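Local coordinates for protein argonaute (Marinitoga piezophila, PDB 5I4A), which uses short 5'-hydroxyl RNA guides to bind complementary targets and cleave them, acting as an RNA-guided endonuclease on single-stranded DNA, at residues 20-25 / 69-74; 34-39 / 62-67; 358-363 / 391-396. All coordinates share one frame; numbering follows the deposited sequence.

Interaction 1 of 3, residues 20-25 / 69-74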
loop_
_atom_site.group_PDB
_atom_site.type_symbol
_atom_site.label_atom_id
_atom_site.label_comp_id
_atom_site.label_asym_id
_atom_site.label_seq_id
_atom_site.Cartn_x
_atom_site.Cartn_y
_atom_site.Cartn_z
ATOM N N LEU A 20 30.995 22.837 -0.870
ATOM C CA LEU A 20 32.085 23.496 -0.166
ATOM C C LEU A 20 32.978 22.454 0.492
ATOM O O LEU A 20 32.518 21.375 0.871
ATOM C CB LEU A 20 31.548 24.461 0.895
ATOM C CG LEU A 20 30.484 25.459 0.433
ATOM C CD1 LEU A 20 30.015 26.308 1.599
ATOM C CD2 LEU A 20 31.027 26.330 -0.680
ATOM N N TYR A 21 34.258 22.789 0.637
ATOM C CA TYR A 21 35.252 21.867 1.165
ATOM C C TYR A 21 35.921 22.447 2.402
ATOM O O TYR A 21 36.078 23.664 2.534
ATOM C CB TYR A 21 36.315 21.537 0.112
ATOM C CG TYR A 21 35.804 20.684 -1.026
ATOM C CD1 TYR A 21 35.172 21.256 -2.120
ATOM C CD2 TYR A 21 35.957 19.304 -1.004
ATOM C CE1 TYR A 21 34.704 20.479 -3.162
ATOM C CE2 TYR A 21 35.493 18.518 -2.042
ATOM C CZ TYR A 21 34.870 19.112 -3.119
ATOM O OH TYR A 21 34.407 18.336 -4.155
ATOM N N PHE A 22 36.322 21.554 3.305
ATOM C CA PHE A 22 36.997 21.921 4.540
ATOM C C PHE A 22 38.094 20.906 4.820
ATOM O O PHE A 22 37.981 19.734 4.447
ATOM C CB PHE A 22 36.018 21.977 5.725
ATOM C CG PHE A 22 34.856 22.905 5.505
ATOM C CD1 PHE A 22 33.716 22.468 4.853
ATOM C CD2 PHE A 22 34.909 24.218 5.947
ATOM C CE1 PHE A 22 32.650 23.320 4.643
ATOM C CE2 PHE A 22 33.843 25.076 5.742
ATOM C CZ PHE A 22 32.714 24.626 5.091
ATOM N N TYR A 23 39.159 21.359 5.478
ATOM C CA TYR A 23 40.255 20.474 5.846
ATOM C C TYR A 23 40.695 20.753 7.275
ATOM O O TYR A 23 40.894 21.912 7.653
ATOM C CB TYR A 23 41.450 20.620 4.898
ATOM C CG TYR A 23 42.609 19.747 5.315
ATOM C CD1 TYR A 23 42.595 18.384 5.066
ATOM C CD2 TYR A 23 43.701 20.281 5.985
ATOM C CE1 TYR A 23 43.640 17.574 5.457
ATOM C CE2 TYR A 23 44.753 19.480 6.382
ATOM C CZ TYR A 23 44.717 18.128 6.116
ATOM O OH TYR A 23 45.760 17.326 6.510
ATOM N N ASN A 24 40.864 19.685 8.054
ATOM C CA ASN A 24 41.293 19.779 9.447
ATOM C C ASN A 24 42.464 18.827 9.649
ATOM O O ASN A 24 42.287 17.596 9.531
ATOM C CB ASN A 24 40.138 19.445 10.394
ATOM C CG ASN A 24 40.460 19.740 11.851
ATOM O OD1 ASN A 24 41.617 19.696 12.271
ATOM N ND2 ASN A 24 39.428 20.036 12.632
ATOM N N PRO A 25 43.664 19.331 9.960
ATOM C CA PRO A 25 44.810 18.431 10.161
ATOM C C PRO A 25 44.812 17.717 11.501
ATOM O O PRO A 25 45.436 16.653 11.609
ATOM C CB PRO A 25 46.014 19.374 10.046
ATOM C CG PRO A 25 45.485 20.688 10.525
ATOM C CD PRO A 25 44.047 20.750 10.064
ATOM N N GLN A 69 38.080 28.715 9.489
ATOM C CA GLN A 69 39.510 28.452 9.606
ATOM C C GLN A 69 39.915 27.152 8.926
ATOM O O GLN A 69 41.102 26.952 8.656
ATOM C CB GLN A 69 39.928 28.410 11.077
ATOM C CG GLN A 69 39.609 27.097 11.769
ATOM C CD GLN A 69 39.928 27.121 13.248
ATOM O OE1 GLN A 69 41.084 26.988 13.649
ATOM N NE2 GLN A 69 38.899 27.292 14.070
ATOM N N TYR A 70 38.960 26.267 8.651
ATOM C CA TYR A 70 39.227 25.031 7.930
ATOM C C TYR A 70 38.757 25.079 6.485
ATOM O O TYR A 70 38.956 24.105 5.752
ATOM C CB TYR A 70 38.566 23.847 8.643
ATOM C CG TYR A 70 39.000 23.675 10.080
ATOM C CD1 TYR A 70 40.327 23.416 10.399
ATOM C CD2 TYR A 70 38.083 23.765 11.119
ATOM C CE1 TYR A 70 40.728 23.259 11.709
ATOM C CE2 TYR A 70 38.473 23.609 12.432
ATOM C CZ TYR A 70 39.797 23.355 12.722
ATOM O OH TYR A 70 40.191 23.197 14.031
ATOM N N LYS A 71 38.147 26.183 6.056
ATOM C CA LYS A 71 37.594 26.256 4.710
ATOM C C LYS A 71 38.696 26.166 3.662
ATOM O O LYS A 71 39.759 26.777 3.794
ATOM C CB LYS A 71 36.800 27.547 4.515
ATOM C CG LYS A 71 36.193 27.656 3.123
ATOM C CD LYS A 71 35.160 28.757 3.018
ATOM C CE LYS A 71 34.181 28.465 1.887
ATOM N NZ LYS A 71 34.868 28.218 0.585
ATOM N N VAL A 72 38.425 25.399 2.612
ATOM C CA VAL A 72 39.363 25.157 1.525
ATOM C C VAL A 72 38.907 25.942 0.300
ATOM O O VAL A 72 37.710 26.178 0.099
ATOM C CB VAL A 72 39.471 23.638 1.247
ATOM C CG1 VAL A 72 39.918 23.340 -0.177
ATOM C CG2 VAL A 72 40.426 22.995 2.246
ATOM N N GLU A 73 39.885 26.377 -0.505
ATOM C CA GLU A 73 39.602 27.151 -1.712
ATOM C C GLU A 73 38.593 26.464 -2.628
ATOM O O GLU A 73 37.783 27.138 -3.276
ATOM C CB GLU A 73 40.910 27.403 -2.468
ATOM C CG GLU A 73 40.749 27.894 -3.900
ATOM C CD GLU A 73 41.593 27.100 -4.885
ATOM O OE1 GLU A 73 41.017 26.331 -5.684
ATOM O OE2 GLU A 73 42.833 27.236 -4.853
ATOM N N LYS A 74 38.617 25.135 -2.684
ATOM C CA LYS A 74 37.839 24.400 -3.674
ATOM C C LYS A 74 36.341 24.617 -3.480
ATOM O O LYS A 74 35.816 24.496 -2.368
ATOM C CB LYS A 74 38.173 22.911 -3.589
ATOM C CG LYS A 74 37.661 22.077 -4.749
ATOM C CD LYS A 74 37.945 20.601 -4.515
ATOM C CE LYS A 74 37.855 19.799 -5.803
ATOM N NZ LYS A 74 38.192 18.364 -5.578
HETATM O O HOH W 1 35.298 25.433 0.169
#
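K74 lies as a slim rod across the flat Y21 ring, the two side chains crossing obliquely. K74 CD sits 3.6 Å from the centroid of the Y21 ring, 16° off the normal, a CH-pi contact that suits the long aliphatic chain of lysine. Y21 OH hydrogen-bonds E76 beyond this pair. A leucine in place of Y21 would remove the flat ring and the hydroxyl, and would probably leave the K74 chain poorly supported and E76 without this partner.

At the far end Y70 supplies the platform. The N24 amide, its CG anti to the backbone N (chi1 -171°), stacks on the ring with the planes 17° apart, so that N24 ND2 is 3.3 Å from Y70 CZ. Q69 CG covers the opposite face, and the bond from D26 N to N24 OD1 helps fix the amide's rotation. Between the platforms V72 is the bump: its CB packs on Y21 CB and its CG2 reaches 3.7 Å from Y23 CB. F22 and K71 share another face, where F22 CD2 lies 3.6 Å from K71 CA.

F22, at the end of strand 16-22, and K71, in the short, weakly bonded strand 71-72, form an antiparallel, non-hydrogen-bonded pair. It is flanked by V72 N to Y21 O (2.9 Å) and by Y23 N to Y70 O (2.8 Å), the latter in the carbonyl plane. Beyond it a water accepts from Y21 N and K71 NZ and reaches V72 O and K74 O, filling in where the chain turns at E73. With two direct backbone bonds, this short pairing draws much of its contact from ring faces and hydrated polar groups, and the K71 charge is also met by E75.

Interaction 2 of 3, residues 34-39 / 62-67. With nucleotides of chain B.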
loop_
_atom_site.group_PDB
_atom_site.type_symbol
_atom_site.label_atom_id
_atom_site.label_comp_id
_atom_site.label_asym_id
_atom_site.label_seq_id
_atom_site.Cartn_x
_atom_site.Cartn_y
_atom_site.Cartn_z
ATOM N N ARG A 34 31.581 14.064 11.062
ATOM C CA ARG A 34 30.505 13.684 11.972
ATOM C C ARG A 34 30.160 14.817 12.930
ATOM O O ARG A 34 28.979 15.100 13.169
ATOM C CB ARG A 34 30.891 12.428 12.751
ATOM C CG ARG A 34 29.896 12.049 13.836
ATOM C CD ARG A 34 29.055 10.850 13.430
ATOM N NE ARG A 34 29.237 9.725 14.344
ATOM C CZ ARG A 34 28.278 9.222 15.114
ATOM N NH1 ARG A 34 27.054 9.731 15.075
ATOM N NH2 ARG A 34 28.541 8.197 15.916
ATOM N N ASN A 35 31.174 15.478 13.492
ATOM C CA ASN A 35 30.911 16.597 14.391
ATOM C C ASN A 35 30.264 17.759 13.649
ATOM O O ASN A 35 29.377 18.431 14.189
ATOM C CB ASN A 35 32.204 17.044 15.071
ATOM C CG ASN A 35 32.857 15.931 15.870
ATOM O OD1 ASN A 35 32.251 14.883 16.104
ATOM N ND2 ASN A 35 34.094 16.155 16.296
ATOM N N LEU A 36 30.689 18.008 12.408
ATOM C CA LEU A 36 30.071 19.068 11.616
ATOM C C LEU A 36 28.617 18.743 11.300
ATOM O O LEU A 36 27.757 19.632 11.317
ATOM C CB LEU A 36 30.865 19.293 10.332
ATOM C CG LEU A 36 32.240 19.928 10.537
ATOM C CD1 LEU A 36 32.988 20.040 9.221
ATOM C CD2 LEU A 36 32.092 21.290 11.198
ATOM N N SER A 37 28.323 17.473 11.008
ATOM C CA SER A 37 26.945 17.071 10.749
ATOM C C SER A 37 26.074 17.279 11.981
ATOM O O SER A 37 24.939 17.759 11.877
ATOM C CB SER A 37 26.901 15.608 10.308
ATOM O OG SER A 37 27.830 15.346 9.271
ATOM N N ARG A 38 26.598 16.933 13.158
ATOM C CA ARG A 38 25.806 16.991 14.383
ATOM C C ARG A 38 25.400 18.419 14.722
ATOM O O ARG A 38 24.248 18.674 15.092
ATOM C CB ARG A 38 26.601 16.372 15.533
ATOM C CG ARG A 38 25.771 15.965 16.734
ATOM C CD ARG A 38 26.665 15.569 17.898
ATOM N NE ARG A 38 26.968 16.715 18.749
ATOM C CZ ARG A 38 27.999 17.534 18.573
ATOM N NH1 ARG A 38 28.850 17.343 17.574
ATOM N NH2 ARG A 38 28.177 18.548 19.398
ATOM N N VAL A 39 26.331 19.368 14.600
ATOM C CA VAL A 39 26.046 20.739 15.011
ATOM C C VAL A 39 25.272 21.522 13.958
ATOM O O VAL A 39 24.653 22.541 14.288
ATOM C CB VAL A 39 27.346 21.483 15.361
ATOM C CG1 VAL A 39 28.042 20.807 16.533
ATOM C CG2 VAL A 39 28.264 21.537 14.155
ATOM N N ILE A 62 27.290 28.122 8.462
ATOM C CA ILE A 62 27.753 26.867 9.044
ATOM C C ILE A 62 28.213 27.098 10.479
ATOM O O ILE A 62 28.765 28.148 10.825
ATOM C CB ILE A 62 28.868 26.255 8.173
ATOM C CG1 ILE A 62 28.335 25.961 6.769
ATOM C CG2 ILE A 62 29.422 24.979 8.797
ATOM C CD1 ILE A 62 29.373 25.400 5.823
ATOM N N THR A 63 27.969 26.101 11.322
ATOM C CA THR A 63 28.351 26.109 12.731
ATOM C C THR A 63 29.470 25.078 12.947
ATOM O O THR A 63 29.431 24.005 12.354
ATOM C CB THR A 63 27.116 25.790 13.623
ATOM O OG1 THR A 63 26.197 26.889 13.579
ATOM C CG2 THR A 63 27.496 25.505 15.069
ATOM N N PRO A 64 30.479 25.399 13.780
ATOM C CA PRO A 64 30.675 26.641 14.540
ATOM C C PRO A 64 31.087 27.828 13.680
ATOM O O PRO A 64 31.415 27.663 12.505
ATOM C CB PRO A 64 31.791 26.277 15.522
ATOM C CG PRO A 64 32.543 25.193 14.848
ATOM C CD PRO A 64 31.521 24.403 14.087
ATOM N N LYS A 65 31.062 29.019 14.281
ATOM C CA LYS A 65 31.426 30.227 13.548
ATOM C C LYS A 65 32.840 30.129 12.991
ATOM O O LYS A 65 33.068 30.372 11.802
ATOM C CB LYS A 65 31.287 31.450 14.452
ATOM C CG LYS A 65 31.443 32.776 13.725
ATOM C CD LYS A 65 32.188 33.777 14.587
ATOM C CE LYS A 65 31.317 34.962 14.949
ATOM N NZ LYS A 65 31.609 35.439 16.332
ATOM N N ASN A 66 33.808 29.751 13.832
ATOM C CA ASN A 66 35.195 29.752 13.364
ATOM C C ASN A 66 35.512 28.617 12.390
ATOM O O ASN A 66 36.696 28.419 12.083
ATOM C CB ASN A 66 36.166 29.710 14.552
ATOM C CG ASN A 66 36.077 28.414 15.374
ATOM O OD1 ASN A 66 35.692 27.356 14.881
ATOM N ND2 ASN A 66 36.466 28.506 16.640
ATOM N N VAL A 67 34.518 27.877 11.890
ATOM C CA VAL A 67 34.793 26.793 10.956
ATOM C C VAL A 67 35.434 27.310 9.676
ATOM O O VAL A 67 36.022 26.528 8.923
ATOM C CB VAL A 67 33.502 26.001 10.644
ATOM C CG1 VAL A 67 32.624 26.755 9.655
ATOM C CG2 VAL A 67 33.839 24.610 10.119
ATOM P P U B 21 25.825 8.311 19.498
ATOM O OP1 U B 21 26.282 8.398 20.916
ATOM O OP2 U B 21 26.406 9.267 18.529
ATOM O "O5'" U B 21 26.047 6.855 18.873
ATOM C "C5'" U B 21 26.192 5.694 19.699
ATOM C "C4'" U B 21 25.033 5.574 20.664
ATOM O "O4'" U B 21 23.902 4.951 20.004
ATOM C "C3'" U B 21 25.255 4.809 21.982
ATOM O "O3'" U B 21 25.082 5.663 23.114
ATOM C "C2'" U B 21 24.138 3.754 22.007
ATOM O "O2'" U B 21 23.502 3.628 23.265
ATOM C "C1'" U B 21 23.147 4.249 20.956
ATOM N N1 U B 21 22.419 3.139 20.315
ATOM C C2 U B 21 21.218 2.768 20.902
ATOM O O2 U B 21 20.734 3.316 21.857
ATOM N N3 U B 21 20.546 1.724 20.349
ATOM C C4 U B 21 20.958 0.998 19.266
ATOM O O4 U B 21 20.247 0.078 18.871
ATOM C C5 U B 21 22.209 1.403 18.696
ATOM C C6 U B 21 22.891 2.433 19.230
#
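Apolar packing joins helix 29-40 to the loop at 62-67, and no hydrogen bond crosses directly between the two segments. L36 leads with one methyl: its CG is anti to the carbonyl carbon (chi1 -70°), and CD2 reaches 3.9 Å from V67 CG2, the two side chains crossing obliquely. The same L36 CD2 lies 4.3 Å from P64 CD, so this one methyl touches two loop residues at once. One turn further on, V39 sets its CB 4.0 Å from T63 CG2, methyl-bearing branches meeting where the contact is more exposed.

Contacts to the backbone come next. V39 CG2, in the crowded position between the backbone N and the carbonyl carbon, is 3.3 Å from T63 O. That carbonyl is hydrogen-bonded by N40 ND2, which also serves L36 O and so ties helix and loop together just past the segment. A cis peptide precedes P64 and bends the loop, and V67 N closes a turn onto P64 O at 3.2 Å.

Charge acts on another side of the helix. R34 brings NH2 to 3.5 Å from OP2 of U21 of chain B, a close approach, while its NH1 makes a weak hydrogen bond to another phosphate of the RNA. This is helix-on-loop packing within the argonaute N-terminal domain: a helix linking two strands of one antiparallel sheet, with aliphatic side chains packed on the loop and an arginine near the RNA phosphates.

Interaction 3 of 3, residues 358-363 / 391-396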
loop_
_atom_site.group_PDB
_atom_site.type_symbol
_atom_site.label_atom_id
_atom_site.label_comp_id
_atom_site.label_asym_id
_atom_site.label_seq_id
_atom_site.Cartn_x
_atom_site.Cartn_y
_atom_site.Cartn_z
ATOM N N PHE A 358 -4.007 -27.910 11.224
ATOM C CA PHE A 358 -4.629 -27.402 9.999
ATOM C C PHE A 358 -4.474 -28.407 8.860
ATOM O O PHE A 358 -4.033 -28.079 7.757
ATOM C CB PHE A 358 -4.071 -26.027 9.625
ATOM C CG PHE A 358 -4.291 -24.989 10.684
ATOM C CD1 PHE A 358 -5.536 -24.406 10.849
ATOM C CD2 PHE A 358 -3.263 -24.610 11.530
ATOM C CE1 PHE A 358 -5.747 -23.458 11.831
ATOM C CE2 PHE A 358 -3.467 -23.662 12.515
ATOM C CZ PHE A 358 -4.711 -23.084 12.664
ATOM N N THR A 359 -4.853 -29.652 9.145
ATOM C CA THR A 359 -4.735 -30.761 8.216
ATOM C C THR A 359 -6.094 -31.418 8.017
ATOM O O THR A 359 -6.991 -31.314 8.857
ATOM C CB THR A 359 -3.730 -31.806 8.719
ATOM O OG1 THR A 359 -4.107 -32.234 10.035
ATOM C CG2 THR A 359 -2.326 -31.224 8.760
ATOM N N VAL A 360 -6.230 -32.107 6.888
ATOM C CA VAL A 360 -7.439 -32.840 6.538
ATOM C C VAL A 360 -7.037 -34.254 6.152
ATOM O O VAL A 360 -6.042 -34.452 5.445
ATOM C CB VAL A 360 -8.207 -32.157 5.384
ATOM C CG1 VAL A 360 -9.410 -32.987 4.970
ATOM C CG2 VAL A 360 -8.634 -30.752 5.785
ATOM N N LYS A 361 -7.796 -35.238 6.624
ATOM C CA LYS A 361 -7.531 -36.622 6.256
ATOM C C LYS A 361 -7.994 -36.840 4.819
ATOM O O LYS A 361 -9.140 -36.533 4.472
ATOM C CB LYS A 361 -8.213 -37.588 7.227
ATOM C CG LYS A 361 -9.729 -37.684 7.128
ATOM C CD LYS A 361 -10.350 -38.133 8.439
ATOM C CE LYS A 361 -11.150 -39.415 8.269
ATOM N NZ LYS A 361 -12.152 -39.588 9.360
ATOM N N ASN A 362 -7.088 -37.315 3.972
ATOM C CA ASN A 362 -7.453 -37.617 2.597
ATOM C C ASN A 362 -8.335 -38.858 2.571
ATOM O O ASN A 362 -8.030 -39.864 3.218
ATOM C CB ASN A 362 -6.203 -37.826 1.743
ATOM C CG ASN A 362 -6.364 -37.291 0.330
ATOM O OD1 ASN A 362 -7.453 -36.882 -0.073
ATOM N ND2 ASN A 362 -5.275 -37.299 -0.432
ATOM N N THR A 363 -9.447 -38.776 1.847
ATOM C CA THR A 363 -10.380 -39.884 1.718
ATOM C C THR A 363 -10.677 -40.104 0.244
ATOM O O THR A 363 -10.346 -39.275 -0.607
ATOM C CB THR A 363 -11.687 -39.629 2.481
ATOM O OG1 THR A 363 -12.462 -38.646 1.786
ATOM C CG2 THR A 363 -11.402 -39.133 3.886
ATOM N N ARG A 391 -1.731 -24.200 2.939
ATOM C CA ARG A 391 -0.640 -25.042 2.456
ATOM C C ARG A 391 -1.008 -26.521 2.489
ATOM O O ARG A 391 -0.655 -27.275 1.576
ATOM C CB ARG A 391 0.604 -24.762 3.298
ATOM C CG ARG A 391 1.837 -25.601 3.032
ATOM C CD ARG A 391 3.019 -24.914 3.710
ATOM N NE ARG A 391 4.131 -25.802 4.022
ATOM C CZ ARG A 391 5.296 -25.385 4.509
ATOM N NH1 ARG A 391 5.501 -24.091 4.728
ATOM N NH2 ARG A 391 6.260 -26.257 4.772
ATOM N N ASN A 392 -1.727 -26.953 3.525
ATOM C CA ASN A 392 -2.023 -28.366 3.727
ATOM C C ASN A 392 -3.377 -28.784 3.174
ATOM O O ASN A 392 -3.661 -29.986 3.119
ATOM C CB ASN A 392 -1.961 -28.702 5.218
ATOM C CG ASN A 392 -0.647 -28.293 5.843
ATOM O OD1 ASN A 392 0.404 -28.379 5.209
ATOM N ND2 ASN A 392 -0.700 -27.833 7.088
ATOM N N PHE A 393 -4.210 -27.834 2.764
ATOM C CA PHE A 393 -5.545 -28.166 2.308
ATOM C C PHE A 393 -5.489 -28.884 0.961
ATOM O O PHE A 393 -4.595 -28.626 0.150
ATOM C CB PHE A 393 -6.392 -26.907 2.191
ATOM C CG PHE A 393 -7.810 -27.105 2.606
ATOM C CD1 PHE A 393 -8.134 -27.286 3.940
ATOM C CD2 PHE A 393 -8.822 -27.120 1.665
ATOM C CE1 PHE A 393 -9.442 -27.475 4.326
ATOM C CE2 PHE A 393 -10.125 -27.312 2.044
ATOM C CZ PHE A 393 -10.439 -27.488 3.376
ATOM N N PRO A 394 -6.425 -29.801 0.707
ATOM C CA PRO A 394 -6.457 -30.480 -0.596
ATOM C C PRO A 394 -6.581 -29.472 -1.730
ATOM O O PRO A 394 -7.401 -28.551 -1.680
ATOM C CB PRO A 394 -7.691 -31.384 -0.496
ATOM C CG PRO A 394 -7.895 -31.593 0.969
ATOM C CD PRO A 394 -7.452 -30.320 1.628
ATOM N N ASP A 395 -5.752 -29.651 -2.758
ATOM C CA ASP A 395 -5.663 -28.674 -3.833
ATOM C C ASP A 395 -6.835 -28.740 -4.800
ATOM O O ASP A 395 -7.027 -27.804 -5.581
ATOM C CB ASP A 395 -4.351 -28.857 -4.600
ATOM C CG ASP A 395 -3.134 -28.613 -3.731
ATOM O OD1 ASP A 395 -3.195 -27.726 -2.852
ATOM O OD2 ASP A 395 -2.117 -29.312 -3.920
ATOM N N ASN A 396 -7.622 -29.812 -4.771
ATOM C CA ASN A 396 -8.792 -29.896 -5.633
ATOM C C ASN A 396 -10.011 -29.196 -5.044
ATOM O O ASN A 396 -11.083 -29.231 -5.656
ATOM C CB ASN A 396 -9.122 -31.362 -5.936
ATOM C CG ASN A 396 -9.332 -32.187 -4.683
ATOM O OD1 ASN A 396 -8.718 -31.935 -3.646
ATOM N ND2 ASN A 396 -10.205 -33.185 -4.773
HETATM O O HOH W 2 -4.502 -31.829 4.980
HETATM O O HOH W 3 -7.663 -34.295 -2.298
#
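N392 turns its CG anti to the carbonyl carbon (chi1 -54°), which places the amide within bonding distance of the F358 carbonyl, and V360 holds CG1 anti to the backbone N (chi1 176°), leaving CG2 to reach the F393 ring. The loop answers with a positive phi at F358, part of a G1 beta bulge in which F358 and T359 both face N354. N392 ND2 then donates to F358 O at 3.4 Å with an N-H...O angle of 154°, a weak bond. The same F358 O lies 3.3 Å from N392 CB, so this short polar side chain both packs and bonds.

The apolar half is small. V360 CG2 stands 3.7 Å from F393 CE1, the valine crossing the phenylalanine obliquely, and V360 CB is 4.2 Å from P394 CD. P394 CD also lies over one face of the F393 ring, off its centre.

Water completes the seam: one molecule accepts from V360 N at 2.6 Å and donates to N392 O at 2.8 Å, bridging backbone groups that make no direct hydrogen bond to each other. A second links N396 OD1 with N362 OD1, the latter bond weak.

The contact lies in the Mid domain, where F393 and P394 follow helix 387-392 and lead to parallel strand 398-403. F393 meets F301 of strand 295-302 edge-to-face and packs on strand 374-379, while V360 and P394 both touch I366 of helix 364-367, whose N-cap is T363.

Interactions 1 and 2 belong to the N-terminal domain and adjoin each other, with centres about 12 Å apart: F22 CZ packs 3.5 Å from I62 CD1, and interaction 2 falls within the chain span that interaction 1 bridges. Both are partly buried. Interaction 1 pairs backbones at the end of a sheet strand and relies on ring faces, whereas interaction 2 sets helix against loop by aliphatic contact. Interaction 3 is a surface contact in the Mid domain, its centre about 71 Å and 65 Å from those of interactions 1 and 2, on the other side of the chain's centre. There, water bridges and a weak amide bond accompany a small apolar patch beside a parallel sheet.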